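PDB 2FFM: SAV1430, which is of unknown function but may act as an Nfu/NifU-like scaffold in iron-sulfur cluster assembly. Local coordinates for residues S28-I42 / L46-M58. Numbering follows the deposited sequence.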
ATOM      1  N   SER A  28       3.649   3.537 -13.457  1.00 36.20           N
ATOM      2  CA  SER A  28       3.042   3.438 -12.150  1.00 34.52           C
ATOM      3  C   SER A  28       1.569   3.109 -12.303  1.00 36.41           C
ATOM      4  O   SER A  28       1.028   3.138 -13.412  1.00 37.16           O
ATOM      5  CB  SER A  28       3.195   4.757 -11.400  1.00 32.72           C
ATOM      6  OG  SER A  28       2.299   5.728 -11.911  1.00 29.20           O
ATOM      7  N   ASP A  29       0.935   2.788 -11.176  1.00 36.53           N
ATOM      8  CA  ASP A  29      -0.484   2.451 -11.115  1.00 37.04           C
ATOM      9  C   ASP A  29      -1.048   2.939  -9.783  1.00 36.93           C
ATOM     10  O   ASP A  29      -0.417   2.781  -8.744  1.00 37.23           O
ATOM     11  CB  ASP A  29      -0.682   0.936 -11.211  1.00 38.25           C
ATOM     12  CG  ASP A  29      -0.728   0.431 -12.644  1.00 38.58           C
ATOM     13  OD1 ASP A  29      -1.801   0.517 -13.285  1.00 37.63           O
ATOM     14  OD2 ASP A  29       0.314  -0.058 -13.126  1.00 37.90           O
ATOM     15  N   THR A  30      -2.234   3.535  -9.826  1.00 35.68           N
ATOM     16  CA  THR A  30      -2.895   4.028  -8.627  1.00 34.86           C
ATOM     17  C   THR A  30      -4.217   3.283  -8.513  1.00 34.79           C
ATOM     18  O   THR A  30      -5.108   3.444  -9.349  1.00 33.36           O
ATOM     19  CB  THR A  30      -3.174   5.542  -8.702  1.00 35.04           C
ATOM     20  OG1 THR A  30      -1.952   6.231  -8.975  1.00 37.21           O
ATOM     21  CG2 THR A  30      -3.748   6.050  -7.384  1.00 33.36           C
ATOM     22  N   TYR A  31      -4.329   2.458  -7.478  1.00 33.15           N
ATOM     23  CA  TYR A  31      -5.527   1.670  -7.258  1.00 32.30           C
ATOM     24  C   TYR A  31      -6.356   2.262  -6.144  1.00 33.47           C
ATOM     25  O   TYR A  31      -5.876   2.437  -5.028  1.00 33.51           O
ATOM     26  CB  TYR A  31      -5.150   0.243  -6.902  1.00 31.80           C
ATOM     27  CG  TYR A  31      -4.082  -0.339  -7.788  1.00 31.09           C
ATOM     28  CD1 TYR A  31      -2.774  -0.469  -7.330  1.00 29.77           C
ATOM     29  CD2 TYR A  31      -4.394  -0.816  -9.066  1.00 31.56           C
ATOM     30  CE1 TYR A  31      -1.794  -1.076  -8.110  1.00 32.76           C
ATOM     31  CE2 TYR A  31      -3.425  -1.424  -9.863  1.00 34.16           C
ATOM     32  CZ  TYR A  31      -2.126  -1.555  -9.374  1.00 34.45           C
ATOM     33  OH  TYR A  31      -1.180  -2.200 -10.134  1.00 34.68           O
ATOM     34  N   THR A  32      -7.614   2.559  -6.452  1.00 36.10           N
ATOM     35  CA  THR A  32      -8.519   3.142  -5.472  1.00 37.54           C
ATOM     36  C   THR A  32      -9.616   2.174  -5.042  1.00 38.23           C
ATOM     37  O   THR A  32     -10.253   2.373  -4.010  1.00 37.73           O
ATOM     38  CB  THR A  32      -9.168   4.440  -6.022  1.00 37.43           C
ATOM     39  OG1 THR A  32      -9.868   4.137  -7.231  1.00 39.30           O
ATOM     40  CG2 THR A  32      -8.110   5.493  -6.303  1.00 33.95           C
ATOM     41  N   LYS A  33      -9.825   1.126  -5.832  1.00 39.53           N
ATOM     42  CA  LYS A  33     -10.856   0.127  -5.541  1.00 42.07           C
ATOM     43  C   LYS A  33     -10.412  -1.273  -5.968  1.00 42.93           C
ATOM     44  O   LYS A  33      -9.596  -1.421  -6.874  1.00 43.99           O
ATOM     45  CB  LYS A  33     -12.156   0.490  -6.264  1.00 43.01           C
ATOM     46  CG  LYS A  33     -12.004   0.725  -7.775  1.00 45.27           C
ATOM     47  CD  LYS A  33     -13.349   1.079  -8.439  1.00 45.96           C
ATOM     48  CE  LYS A  33     -13.190   1.517  -9.906  1.00 45.73           C
ATOM     49  NZ  LYS A  33     -12.404   2.787 -10.078  1.00 44.11           N
ATOM     50  N   VAL A  34     -10.963  -2.300  -5.330  1.00 42.43           N
ATOM     51  CA  VAL A  34     -10.585  -3.667  -5.663  1.00 43.05           C
ATOM     52  C   VAL A  34     -11.339  -4.245  -6.859  1.00 43.82           C
ATOM     53  O   VAL A  34     -12.514  -3.934  -7.082  1.00 44.83           O
ATOM     54  CB  VAL A  34     -10.803  -4.619  -4.466  1.00 42.84           C
ATOM     55  CG1 VAL A  34     -10.209  -4.012  -3.202  1.00 43.78           C
ATOM     56  CG2 VAL A  34     -12.273  -4.905  -4.280  1.00 42.78           C
ATOM     57  N   ASP A  35     -10.635  -5.068  -7.636  1.00 41.90           N
ATOM     58  CA  ASP A  35     -11.209  -5.767  -8.781  1.00 41.40           C
ATOM     59  C   ASP A  35     -10.230  -6.811  -9.292  1.00 41.18           C
ATOM     60  O   ASP A  35      -9.019  -6.675  -9.153  1.00 40.60           O
ATOM     61  CB  ASP A  35     -11.626  -4.812  -9.908  1.00 42.75           C
ATOM     62  CG  ASP A  35     -10.460  -4.232 -10.649  1.00 43.15           C
ATOM     63  OD1 ASP A  35     -10.543  -4.127 -11.895  1.00 41.79           O
ATOM     64  OD2 ASP A  35      -9.471  -3.866  -9.986  1.00 44.45           O
ATOM     65  N   ASP A  36     -10.784  -7.861  -9.879  1.00 42.36           N
ATOM     66  CA  ASP A  36     -10.019  -8.993 -10.379  1.00 42.24           C
ATOM     67  C   ASP A  36      -8.773  -8.735 -11.240  1.00 40.45           C
ATOM     68  O   ASP A  36      -7.894  -9.591 -11.302  1.00 41.09           O
ATOM     69  CB  ASP A  36     -10.969  -9.923 -11.128  1.00 45.84           C
ATOM     70  CG  ASP A  36     -11.587  -9.259 -12.336  1.00 48.25           C
ATOM     71  OD1 ASP A  36     -12.323  -8.266 -12.158  1.00 52.50           O
ATOM     72  OD2 ASP A  36     -11.331  -9.725 -13.465  1.00 50.84           O
ATOM     73  N   SER A  37      -8.680  -7.582 -11.898  1.00 36.92           N
ATOM     74  CA  SER A  37      -7.520  -7.302 -12.739  1.00 35.08           C
ATOM     75  C   SER A  37      -6.254  -6.959 -11.954  1.00 33.57           C
ATOM     76  O   SER A  37      -5.147  -7.318 -12.364  1.00 35.69           O
ATOM     77  CB  SER A  37      -7.824  -6.176 -13.739  1.00 34.45           C
ATOM     78  OG  SER A  37      -8.073  -4.945 -13.090  1.00 35.24           O
ATOM     79  N   GLN A  38      -6.406  -6.278 -10.826  1.00 30.68           N
ATOM     80  CA  GLN A  38      -5.261  -5.887 -10.007  1.00 29.03           C
ATOM     81  C   GLN A  38      -4.587  -7.075  -9.331  1.00 26.40           C
ATOM     82  O   GLN A  38      -5.142  -8.172  -9.285  1.00 27.72           O
ATOM     83  CB  GLN A  38      -5.721  -4.898  -8.931  1.00 27.55           C
ATOM     84  CG  GLN A  38      -6.484  -3.738  -9.496  1.00 29.36           C
ATOM     85  CD  GLN A  38      -7.156  -2.928  -8.429  1.00 31.07           C
ATOM     86  OE1 GLN A  38      -7.586  -3.463  -7.405  1.00 31.13           O
ATOM     87  NE2 GLN A  38      -7.281  -1.629  -8.668  1.00 28.62           N
ATOM     88  N   PRO A  39      -3.362  -6.874  -8.818  1.00 24.46           N
ATOM     89  CA  PRO A  39      -2.688  -7.988  -8.142  1.00 25.55           C
ATOM     90  C   PRO A  39      -3.478  -8.339  -6.863  1.00 22.91           C
ATOM     91  O   PRO A  39      -4.149  -7.482  -6.292  1.00 21.89           O
ATOM     92  CB  PRO A  39      -1.304  -7.412  -7.825  1.00 24.87           C
ATOM     93  CG  PRO A  39      -1.095  -6.419  -8.917  1.00 22.71           C
ATOM     94  CD  PRO A  39      -2.437  -5.743  -9.010  1.00 23.17           C
ATOM     95  N   ALA A  40      -3.390  -9.586  -6.418  1.00 22.56           N
ATOM     96  CA  ALA A  40      -4.119 -10.019  -5.229  1.00 22.51           C
ATOM     97  C   ALA A  40      -3.737  -9.269  -3.970  1.00 22.92           C
ATOM     98  O   ALA A  40      -4.614  -8.797  -3.237  1.00 24.51           O
ATOM     99  CB  ALA A  40      -3.930 -11.509  -5.002  1.00 22.30           C
ATOM    100  N   PHE A  41      -2.440  -9.156  -3.698  1.00 21.90           N
ATOM    101  CA  PHE A  41      -2.039  -8.466  -2.485  1.00 23.63           C
ATOM    102  C   PHE A  41      -2.579  -7.034  -2.514  1.00 23.53           C
ATOM    103  O   PHE A  41      -2.915  -6.476  -1.470  1.00 24.92           O
ATOM    104  CB  PHE A  41      -0.507  -8.519  -2.285  1.00 23.49           C
ATOM    105  CG  PHE A  41       0.251  -7.521  -3.086  1.00 23.45           C
ATOM    106  CD1 PHE A  41       0.658  -7.814  -4.386  1.00 24.62           C
ATOM    107  CD2 PHE A  41       0.526  -6.266  -2.552  1.00 22.53           C
ATOM    108  CE1 PHE A  41       1.343  -6.868  -5.147  1.00 24.76           C
ATOM    109  CE2 PHE A  41       1.206  -5.308  -3.294  1.00 23.31           C
ATOM    110  CZ  PHE A  41       1.613  -5.600  -4.597  1.00 24.20           C
ATOM    111  N   ILE A  42      -2.714  -6.466  -3.714  1.00 23.42           N
ATOM    112  CA  ILE A  42      -3.241  -5.110  -3.871  1.00 24.51           C
ATOM    113  C   ILE A  42      -4.712  -4.993  -3.447  1.00 27.06           C
ATOM    114  O   ILE A  42      -5.114  -3.984  -2.851  1.00 28.41           O
ATOM    115  CB  ILE A  42      -3.116  -4.620  -5.324  1.00 22.78           C
ATOM    116  CG1 ILE A  42      -1.635  -4.456  -5.697  1.00 22.46           C
ATOM    117  CG2 ILE A  42      -3.881  -3.331  -5.499  1.00 17.35           C
ATOM    118  CD1 ILE A  42      -0.924  -3.306  -5.005  1.00 24.02           C
ATOM    119  N   LEU A  46      -6.398  -2.829  -0.078  1.00 29.99           N
ATOM    120  CA  LEU A  46      -7.537  -1.922  -0.207  1.00 30.86           C
ATOM    121  C   LEU A  46      -8.712  -2.277   0.716  1.00 29.97           C
ATOM    122  O   LEU A  46      -9.402  -1.394   1.210  1.00 27.37           O
ATOM    123  CB  LEU A  46      -8.028  -1.899  -1.656  1.00 32.19           C
ATOM    124  CG  LEU A  46      -7.307  -0.971  -2.625  1.00 32.58           C
ATOM    125  CD1 LEU A  46      -5.813  -1.173  -2.521  1.00 37.26           C
ATOM    126  CD2 LEU A  46      -7.792  -1.255  -4.038  1.00 34.48           C
ATOM    127  N   LYS A  47      -8.936  -3.570   0.933  1.00 30.34           N
ATOM    128  CA  LYS A  47     -10.018  -4.031   1.790  1.00 31.58           C
ATOM    129  C   LYS A  47      -9.762  -3.690   3.259  1.00 32.46           C
ATOM    130  O   LYS A  47     -10.640  -3.873   4.112  1.00 35.51           O
ATOM    131  CB  LYS A  47     -10.211  -5.547   1.651  1.00 32.46           C
ATOM    132  CG  LYS A  47     -10.832  -6.012   0.340  1.00 34.29           C
ATOM    133  CD  LYS A  47     -10.918  -7.536   0.282  1.00 36.37           C
ATOM    134  CE  LYS A  47     -11.333  -8.009  -1.116  1.00 39.29           C
ATOM    135  NZ  LYS A  47     -11.054  -9.465  -1.342  1.00 39.61           N
ATOM    136  N   VAL A  48      -8.558  -3.212   3.561  1.00 32.67           N
ATOM    137  CA  VAL A  48      -8.207  -2.827   4.924  1.00 32.12           C
ATOM    138  C   VAL A  48      -8.920  -1.530   5.285  1.00 32.27           C
ATOM    139  O   VAL A  48      -8.815  -0.537   4.573  1.00 31.05           O
ATOM    140  CB  VAL A  48      -6.685  -2.632   5.069  1.00 32.09           C
ATOM    141  CG1 VAL A  48      -6.359  -2.066   6.440  1.00 31.96           C
ATOM    142  CG2 VAL A  48      -5.983  -3.964   4.873  1.00 31.76           C
ATOM    143  N   GLU A  49      -9.668  -1.566   6.383  1.00 34.24           N
ATOM    144  CA  GLU A  49     -10.423  -0.417   6.880  1.00 35.95           C
ATOM    145  C   GLU A  49      -9.486   0.751   7.146  1.00 36.10           C
ATOM    146  O   GLU A  49      -8.628   0.685   8.031  1.00 37.66           O
ATOM    147  CB  GLU A  49     -11.145  -0.811   8.176  1.00 39.32           C
ATOM    148  CG  GLU A  49     -11.793   0.333   8.988  1.00 42.21           C
ATOM    149  CD  GLU A  49     -13.268   0.554   8.669  1.00 44.74           C
ATOM    150  OE1 GLU A  49     -13.929   1.357   9.399  1.00 42.85           O
ATOM    151  OE2 GLU A  49     -13.760  -0.077   7.694  1.00 43.03           O
ATOM    152  N   GLY A  50      -9.649   1.821   6.378  1.00 35.72           N
ATOM    153  CA  GLY A  50      -8.801   2.981   6.565  1.00 34.48           C
ATOM    154  C   GLY A  50      -7.918   3.286   5.373  1.00 33.48           C
ATOM    155  O   GLY A  50      -7.429   4.407   5.224  1.00 34.29           O
ATOM    156  N   VAL A  51      -7.689   2.290   4.529  1.00 30.67           N
ATOM    157  CA  VAL A  51      -6.876   2.501   3.348  1.00 29.11           C
ATOM    158  C   VAL A  51      -7.715   3.247   2.327  1.00 29.76           C
ATOM    159  O   VAL A  51      -8.832   2.840   2.008  1.00 30.94           O
ATOM    160  CB  VAL A  51      -6.405   1.160   2.750  1.00 28.95           C
ATOM    161  CG1 VAL A  51      -5.702   1.394   1.416  1.00 23.32           C
ATOM    162  CG2 VAL A  51      -5.455   0.469   3.731  1.00 27.85           C
ATOM    163  N   LYS A  52      -7.180   4.351   1.821  1.00 30.80           N
ATOM    164  CA  LYS A  52      -7.893   5.151   0.832  1.00 32.61           C
ATOM    165  C   LYS A  52      -7.487   4.765  -0.596  1.00 31.05           C
ATOM    166  O   LYS A  52      -8.337   4.442  -1.416  1.00 29.28           O
ATOM    167  CB  LYS A  52      -7.628   6.647   1.074  1.00 35.55           C
ATOM    168  CG  LYS A  52      -8.223   7.577   0.004  1.00 40.49           C
ATOM    169  CD  LYS A  52      -9.728   7.785   0.181  1.00 45.22           C
ATOM    170  CE  LYS A  52     -10.022   9.058   0.978  1.00 47.74           C
ATOM    171  NZ  LYS A  52      -9.272   9.081   2.274  1.00 49.08           N
ATOM    172  N   SER A  53      -6.190   4.809  -0.891  1.00 31.57           N
ATOM    173  CA  SER A  53      -5.705   4.451  -2.221  1.00 32.89           C
ATOM    174  C   SER A  53      -4.302   3.885  -2.114  1.00 31.31           C
ATOM    175  O   SER A  53      -3.699   3.899  -1.041  1.00 30.64           O
ATOM    176  CB  SER A  53      -5.666   5.671  -3.145  1.00 34.49           C
ATOM    177  OG  SER A  53      -4.487   6.427  -2.917  1.00 36.03           O
ATOM    178  N   ILE A  54      -3.782   3.416  -3.246  1.00 30.34           N
ATOM    179  CA  ILE A  54      -2.443   2.840  -3.305  1.00 29.59           C
ATOM    180  C   ILE A  54      -1.702   3.281  -4.558  1.00 28.43           C
ATOM    181  O   ILE A  54      -2.222   3.171  -5.660  1.00 29.13           O
ATOM    182  CB  ILE A  54      -2.499   1.286  -3.312  1.00 30.59           C
ATOM    183  CG1 ILE A  54      -3.178   0.782  -2.042  1.00 29.28           C
ATOM    184  CG2 ILE A  54      -1.092   0.704  -3.419  1.00 27.04           C
ATOM    185  CD1 ILE A  54      -2.454   1.193  -0.786  1.00 34.91           C
ATOM    186  N   PHE A  55      -0.494   3.800  -4.381  1.00 28.95           N
ATOM    187  CA  PHE A  55       0.332   4.208  -5.511  1.00 27.47           C
ATOM    188  C   PHE A  55       1.405   3.142  -5.590  1.00 27.96           C
ATOM    189  O   PHE A  55       2.150   2.950  -4.636  1.00 26.12           O
ATOM    190  CB  PHE A  55       0.988   5.565  -5.264  1.00 25.59           C
ATOM    191  CG  PHE A  55       1.887   6.022  -6.388  1.00 22.87           C
ATOM    192  CD1 PHE A  55       1.368   6.285  -7.651  1.00 20.06           C
ATOM    193  CD2 PHE A  55       3.247   6.235  -6.167  1.00 20.91           C
ATOM    194  CE1 PHE A  55       2.188   6.763  -8.677  1.00 21.33           C
ATOM    195  CE2 PHE A  55       4.075   6.712  -7.185  1.00 20.46           C
ATOM    196  CZ  PHE A  55       3.546   6.977  -8.441  1.00 20.44           C
ATOM    197  N   HIS A  56       1.479   2.455  -6.725  1.00 29.88           N
ATOM    198  CA  HIS A  56       2.447   1.382  -6.912  1.00 30.92           C
ATOM    199  C   HIS A  56       3.387   1.644  -8.083  1.00 31.70           C
ATOM    200  O   HIS A  56       2.940   1.762  -9.223  1.00 32.98           O
ATOM    201  CB  HIS A  56       1.713   0.058  -7.147  1.00 30.87           C
ATOM    202  CG  HIS A  56       2.615  -1.135  -7.159  1.00 30.27           C
ATOM    203  ND1 HIS A  56       2.182  -2.390  -7.528  1.00 29.32           N
ATOM    204  CD2 HIS A  56       3.919  -1.269  -6.823  1.00 31.13           C
ATOM    205  CE1 HIS A  56       3.181  -3.246  -7.415  1.00 30.48           C
ATOM    206  NE2 HIS A  56       4.247  -2.592  -6.989  1.00 31.97           N
ATOM    207  N   VAL A  57       4.687   1.706  -7.807  1.00 32.23           N
ATOM    208  CA  VAL A  57       5.668   1.956  -8.862  1.00 33.22           C
ATOM    209  C   VAL A  57       7.067   1.501  -8.476  1.00 34.07           C
ATOM    210  O   VAL A  57       7.493   1.717  -7.354  1.00 35.90           O
ATOM    211  CB  VAL A  57       5.726   3.452  -9.223  1.00 31.93           C
ATOM    212  CG1 VAL A  57       6.307   4.243  -8.078  1.00 31.86           C
ATOM    213  CG2 VAL A  57       6.538   3.643 -10.483  1.00 33.04           C
HETATM  214  N   MSE A  58       7.779   0.874  -9.404  1.00 36.42           N
HETATM  215  CA  MSE A  58       9.129   0.408  -9.122  1.00 41.34           C
HETATM  216  C   MSE A  58       9.141  -0.654  -8.005  1.00 41.79           C
HETATM  217  O   MSE A  58       8.500  -1.701  -8.136  1.00 43.17           O
HETATM  218  CB  MSE A  58      10.035   1.605  -8.752  1.00 46.38           C
HETATM  219  CG  MSE A  58      10.364   2.554  -9.939  1.00 54.34           C
HETATM  220 SE   MSE A  58      11.376   4.199  -9.497  1.00 66.59          SE
HETATM  221  CE  MSE A  58       9.938   5.481  -9.381  1.00 62.17           C
TER
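Asp29 and His56 pair through their backbones as one of two antiparallel hydrogen-bonded pairs that join edge strand 29-31 to strand 51-57; the two strand axes lie at 162°. His56 N reaches Asp29 O at 2.8 Å with a nearly straight N-H...O angle of 169°, and Asp29 N returns to His56 O. Tyr31 N to Ile54 O (2.9 Å) and Ile54 N to Tyr31 O repeat the pattern two residues on, while Thr30 and Phe55 form the non-hydrogen-bonded pair between them.

Side chains divide between the two faces of this sheet. On the face of Thr30 and Phe55, the Phe55 ring has CG anti to its backbone N (chi1 178°), which brings the end of the ring over to the 28-30 side: Thr30 OG1 lies in the ring plane, 3.6 Å from Phe55 CD1, and Ser28 sets CB and OG against Phe55 CE1.

The other face carries Asp29, Tyr31, Ile54 and His56, against which Phe41 and Ile42 of helix 40-46 pack. Tyr31 CE1 meets His56 CB at 3.8 Å. His56 CE1 lies at the edge of the Phe41 ring, in its plane and 4.0 Å from Phe41 CZ, the two side chains crossing at about a right angle. Ile42 CD1 sits near both His56 ND1 and Ile54 CG2, the latter at 4.3 Å. At the helix end Leu46, whose N bonds to Ile42 O, runs alongside Val34 with the opposite sense, with Leu46 CB 3.4 Å from Val34 CG1, and its CD2 also approaches Tyr31 CB.

Asp29 OD2 forms a salt bridge with Arg23, which also hydrogen-bonds Tyr31 OH. Backbone hydrogen bonding thus fixes the strand register, while apolar and aromatic contacts hold helix 40-46 against one face of the sheet and the loop before it, through Val34, against the end of that helix.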